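Local atomic coordinates of protein - conserved hypothetical (Bacillus anthracis, PDB entry 4LES), a protein that is of unknown function but folds into a mainly beta-stranded domain whose antiparallel sheets are accompanied by short helices. Residues G97-S100 / I101-K105; S153-D156 / V157-E161. One frame throughout, in Å; residues are numbered along the deposited sequence.

Interaction 1. Residues G97-S100 / I101-K105; sequences GKES and IGFQK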
loop_
_atom_site.group_PDB
_atom_site.type_symbol
_atom_site.label_atom_id
_atom_site.label_comp_id
_atom_site.label_asym_id
_atom_site.label_seq_id
_atom_site.Cartn_x
_atom_site.Cartn_y
_atom_site.Cartn_z
ATOM N N GLY A 97 -10.882 -3.385 8.338
ATOM C CA GLY A 97 -11.847 -2.631 9.150
ATOM C C GLY A 97 -11.767 -2.923 10.634
ATOM O O GLY A 97 -10.855 -3.622 11.089
ATOM N N LYS A 98 -12.708 -2.347 11.387
ATOM C CA LYS A 98 -12.824 -2.559 12.839
ATOM C C LYS A 98 -14.232 -2.976 13.165
ATOM O O LYS A 98 -15.173 -2.655 12.442
ATOM C CB LYS A 98 -12.561 -1.298 13.659
ATOM C CG LYS A 98 -11.183 -0.696 13.533
ATOM C CD LYS A 98 -10.907 0.217 14.711
ATOM C CE LYS A 98 -11.918 1.334 14.809
ATOM N NZ LYS A 98 -11.860 1.912 16.170
ATOM N N GLU A 99 -14.378 -3.641 14.297
ATOM C CA GLU A 99 -15.678 -4.100 14.742
ATOM C C GLU A 99 -16.650 -2.927 14.968
ATOM O O GLU A 99 -17.839 -3.039 14.675
ATOM C CB GLU A 99 -15.502 -4.906 16.014
ATOM C CG GLU A 99 -16.743 -5.627 16.461
ATOM C CD GLU A 99 -16.468 -6.525 17.650
ATOM O OE1 GLU A 99 -17.372 -7.296 18.037
ATOM O OE2 GLU A 99 -15.345 -6.461 18.190
ATOM N N SER A 100 -16.129 -1.810 15.479
ATOM C CA SER A 100 -16.939 -0.612 15.731
ATOM C C SER A 100 -17.456 0.013 14.423
ATOM O O SER A 100 -18.638 0.291 14.295
ATOM C CB SER A 100 -16.125 0.417 16.520
ATOM O OG SER A 100 -14.934 0.770 15.830
ATOM N N ILE A 101 -16.569 0.208 13.452
ATOM C CA ILE A 101 -16.950 0.785 12.157
ATOM C C ILE A 101 -17.371 -0.267 11.115
ATOM O O ILE A 101 -17.582 0.083 9.955
ATOM C CB ILE A 101 -15.778 1.588 11.537
ATOM C CG1 ILE A 101 -14.671 0.638 11.024
ATOM C CG2 ILE A 101 -15.235 2.583 12.557
ATOM C CD1 ILE A 101 -13.612 1.273 10.138
ATOM N N GLY A 102 -17.471 -1.541 11.503
ATOM C CA GLY A 102 -17.795 -2.629 10.554
ATOM C C GLY A 102 -16.579 -3.132 9.743
ATOM O O GLY A 102 -15.606 -2.398 9.529
ATOM N N PHE A 103 -16.634 -4.391 9.299
ATOM C CA PHE A 103 -15.554 -5.018 8.513
ATOM C C PHE A 103 -15.929 -5.140 7.038
ATOM O O PHE A 103 -17.095 -5.308 6.723
ATOM C CB PHE A 103 -15.274 -6.441 9.023
ATOM C CG PHE A 103 -14.678 -6.500 10.401
ATOM C CD1 PHE A 103 -13.326 -6.261 10.593
ATOM C CD2 PHE A 103 -15.458 -6.823 11.499
ATOM C CE1 PHE A 103 -12.768 -6.327 11.862
ATOM C CE2 PHE A 103 -14.907 -6.889 12.765
ATOM C CZ PHE A 103 -13.562 -6.639 12.948
ATOM N N GLN A 104 -14.952 -5.032 6.137
ATOM C CA GLN A 104 -15.189 -5.278 4.705
ATOM C C GLN A 104 -14.504 -6.587 4.332
ATOM O O GLN A 104 -13.387 -6.853 4.788
ATOM C CB GLN A 104 -14.587 -4.213 3.818
ATOM C CG GLN A 104 -15.046 -2.808 4.059
ATOM C CD GLN A 104 -14.455 -1.875 3.029
ATOM O OE1 GLN A 104 -14.099 -2.295 1.927
ATOM N NE2 GLN A 104 -14.351 -0.605 3.374
ATOM N N LYS A 105 -15.162 -7.375 3.485
ATOM C CA LYS A 105 -14.641 -8.653 3.000
ATOM C C LYS A 105 -14.573 -8.626 1.485
ATOM O O LYS A 105 -15.437 -8.033 0.855
ATOM C CB LYS A 105 -15.569 -9.813 3.383
ATOM C CG LYS A 105 -15.447 -10.371 4.794
ATOM C CD LYS A 105 -16.276 -11.658 4.899
ATOM C CE LYS A 105 -15.954 -12.495 6.132
ATOM N NZ LYS A 105 -16.328 -11.815 7.399
#
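Lys98 N meets Gly102 O at 3.4 Å, with an N-H...O angle of 129°, the length and bend making this a weak hydrogen bond. That says little about what holds the turn; the closer evidence is the packing on its two sides. On one side, Ile101 CG1 lies 3.9 Å from Lys98 CB and 3.6 Å from Lys98 N. It gets there because chi1 (72°) sets it between its own backbone N and carbonyl carbon, folding the branch back over the earlier limb. On the other side the Phe103 ring is laid along the 97-99 backbone: Lys98 C sits 3.7 Å above one face, displaced toward the rim. Gly97 O comes to 3.4 Å from Phe103 CE1 at a slant, and Glu99 CB reaches 3.9 Å from Phe103 CE2. Lys95 adds a cation-pi contact to the same ring. Gly97 and Phe103 form a non-hydrogen-bonded antiparallel pair (CA-CA 4.5 Å); Gly97's positive phi suits glycine, and Gly102 O and Phe103 CA occupy its side-chain position. Glu99 and Ser100 have helical backbone angles, Ile101 drifts off them, and Gly102 leaves with a positive phi of 81°. This is the geometry of a tight beta-hairpin reversal, here joining strands 83-96 and 102-104.

Interaction 2. Residues S153-D156 / V157-E161; sequences SSYD and VEKGE. With PO4 (phosphate ion), chain E.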
loop_
_atom_site.group_PDB
_atom_site.type_symbol
_atom_site.label_atom_id
_atom_site.label_comp_id
_atom_site.label_asym_id
_atom_site.label_seq_id
_atom_site.Cartn_x
_atom_site.Cartn_y
_atom_site.Cartn_z
ATOM N N SER A 153 -9.295 3.095 3.098
ATOM C CA SER A 153 -9.780 3.960 4.157
ATOM C C SER A 153 -10.135 3.140 5.404
ATOM O O SER A 153 -9.831 3.553 6.522
ATOM C CB SER A 153 -10.987 4.767 3.675
ATOM O OG SER A 153 -11.481 5.581 4.718
ATOM N N SER A 154 -10.770 1.983 5.203
ATOM C CA SER A 154 -11.148 1.102 6.316
ATOM C C SER A 154 -9.909 0.568 6.991
ATOM O O SER A 154 -9.855 0.476 8.219
ATOM C CB SER A 154 -11.967 -0.075 5.818
ATOM O OG SER A 154 -13.016 0.393 5.006
ATOM N N TYR A 155 -8.916 0.210 6.180
ATOM C CA TYR A 155 -7.653 -0.307 6.707
ATOM C C TYR A 155 -6.928 0.774 7.481
ATOM O O TYR A 155 -6.293 0.487 8.485
ATOM C CB TYR A 155 -6.759 -0.837 5.599
ATOM C CG TYR A 155 -5.480 -1.437 6.115
ATOM C CD1 TYR A 155 -5.451 -2.738 6.589
ATOM C CD2 TYR A 155 -4.312 -0.697 6.157
ATOM C CE1 TYR A 155 -4.279 -3.298 7.062
ATOM C CE2 TYR A 155 -3.139 -1.240 6.639
ATOM C CZ TYR A 155 -3.129 -2.549 7.092
ATOM O OH TYR A 155 -1.975 -3.100 7.569
ATOM N N ASP A 156 -7.037 2.018 7.019
ATOM C CA ASP A 156 -6.392 3.142 7.708
ATOM C C ASP A 156 -7.021 3.397 9.082
ATOM O O ASP A 156 -6.291 3.622 10.050
ATOM C CB ASP A 156 -6.409 4.401 6.847
ATOM C CG ASP A 156 -5.485 4.293 5.625
ATOM O OD1 ASP A 156 -4.572 3.431 5.601
ATOM O OD2 ASP A 156 -5.667 5.089 4.684
ATOM N N VAL A 157 -8.354 3.365 9.166
ATOM C CA VAL A 157 -9.045 3.506 10.457
ATOM C C VAL A 157 -8.704 2.280 11.320
ATOM O O VAL A 157 -8.417 2.403 12.509
ATOM C CB VAL A 157 -10.581 3.648 10.308
ATOM C CG1 VAL A 157 -11.257 3.662 11.680
ATOM C CG2 VAL A 157 -10.920 4.922 9.541
ATOM N N GLU A 158 -8.717 1.103 10.711
ATOM C CA GLU A 158 -8.339 -0.107 11.409
ATOM C C GLU A 158 -6.996 0.080 12.138
ATOM O O GLU A 158 -6.829 -0.381 13.266
ATOM C CB GLU A 158 -8.243 -1.266 10.428
ATOM C CG GLU A 158 -7.762 -2.555 11.066
ATOM C CD GLU A 158 -7.604 -3.673 10.074
ATOM O OE1 GLU A 158 -8.105 -3.557 8.940
ATOM O OE2 GLU A 158 -6.971 -4.670 10.443
ATOM N N LYS A 159 -6.054 0.770 11.495
ATOM C CA LYS A 159 -4.725 1.000 12.081
ATOM C C LYS A 159 -4.590 2.286 12.908
ATOM O O LYS A 159 -3.487 2.619 13.334
ATOM C CB LYS A 159 -3.650 0.982 10.966
ATOM C CG LYS A 159 -3.536 -0.364 10.242
ATOM C CD LYS A 159 -3.151 -1.486 11.204
ATOM C CE LYS A 159 -3.318 -2.856 10.572
ATOM N NZ LYS A 159 -3.086 -3.963 11.544
ATOM N N GLY A 160 -5.692 2.999 13.141
ATOM C CA GLY A 160 -5.662 4.247 13.910
ATOM C C GLY A 160 -5.121 5.426 13.113
ATOM O O GLY A 160 -4.651 6.407 13.680
ATOM N N GLU A 161 -5.195 5.337 11.794
ATOM C CA GLU A 161 -4.717 6.399 10.916
ATOM C C GLU A 161 -5.963 7.160 10.481
ATOM O O GLU A 161 -6.415 7.114 9.334
ATOM C CB GLU A 161 -3.906 5.796 9.765
ATOM C CG GLU A 161 -2.802 4.872 10.301
ATOM C CD GLU A 161 -1.890 4.289 9.240
ATOM O OE1 GLU A 161 -1.098 3.392 9.594
ATOM O OE2 GLU A 161 -1.950 4.722 8.071
HETATM P P PO4 E . -1.492 -7.029 11.174
HETATM O O1 PO4 E . -1.651 -6.630 9.723
HETATM O O2 PO4 E . -0.686 -8.294 11.305
HETATM O O3 PO4 E . -0.769 -5.923 11.876
HETATM O O4 PO4 E . -2.847 -7.242 11.791
#
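The last turn of helix 149-158 keeps its regular pattern through Val157 N to Ser153 O (3.0 Å, 163°) and Glu158 N to Ser154 O, then ends in a Schellman motif. Its two defining bonds are Glu161 N to Asp156 O, at 2.7 Å, and Gly160 N to Val157 O, at 2.9 Å, with Gly160 at positive phi (77°). Lys159 N, the first to leave helical geometry, bonds to Tyr155 O and makes a weak second approach to Asp156 O. Among the side chains, Lys159 bends at chi2 and runs extended across the Tyr155 ring. Its CG lies over one face, offset toward the rim, 4.0 Å from the ring centroid, a CH-pi contact, while its CE reaches 3.3 Å from Tyr155 OH. That hydroxyl is hydrogen-bonded to Glu116. Glu158 OE1, hydrogen-bonded to Gly97 N, passes Tyr155 CD1 obliquely at 3.6 Å, while OE2 forms a salt bridge with Arg93. Beyond the ring, Lys159 NZ makes a weak bond to the phosphate, which Arg89 also binds. Asp156 OD1 and Glu161 OE2 stand 3.8 Å apart, like charges on carboxylates whose planes are nearly parallel (13° apart) but offset. Asn178 donates to this Asp156 oxygen and Arg176 lies at long range from Glu161, so repulsion is probably eased. Lys159 and Arg89 probably make a site that an anion can occupy, here a phosphate probably from the crystallisation liquor.

In the fold
Interaction 1 comes first along the chain, at the reversal after strand 83-96, and interaction 2 follows at the end of helix 149-158. Their centres are about 10 Å apart, on the same side of the chain's centre, and the two touch. Gly97 N lies 2.8 Å from Glu158 OE1, a probable hydrogen bond linking the hairpin corner to the helix end. Carbon-carbon packing lies beside it: Ile101 CD1 is 3.7 Å from Val157 CG1, and Lys98 CG 3.6 Å from Glu158 CA. Tyr155 also touches Arg89 and Val96 of strand 83-96 and Asn178 and Val180 of strand 174-184: the helix end packs on two strands of the four-stranded sheet and on the hairpin after strand 83-96.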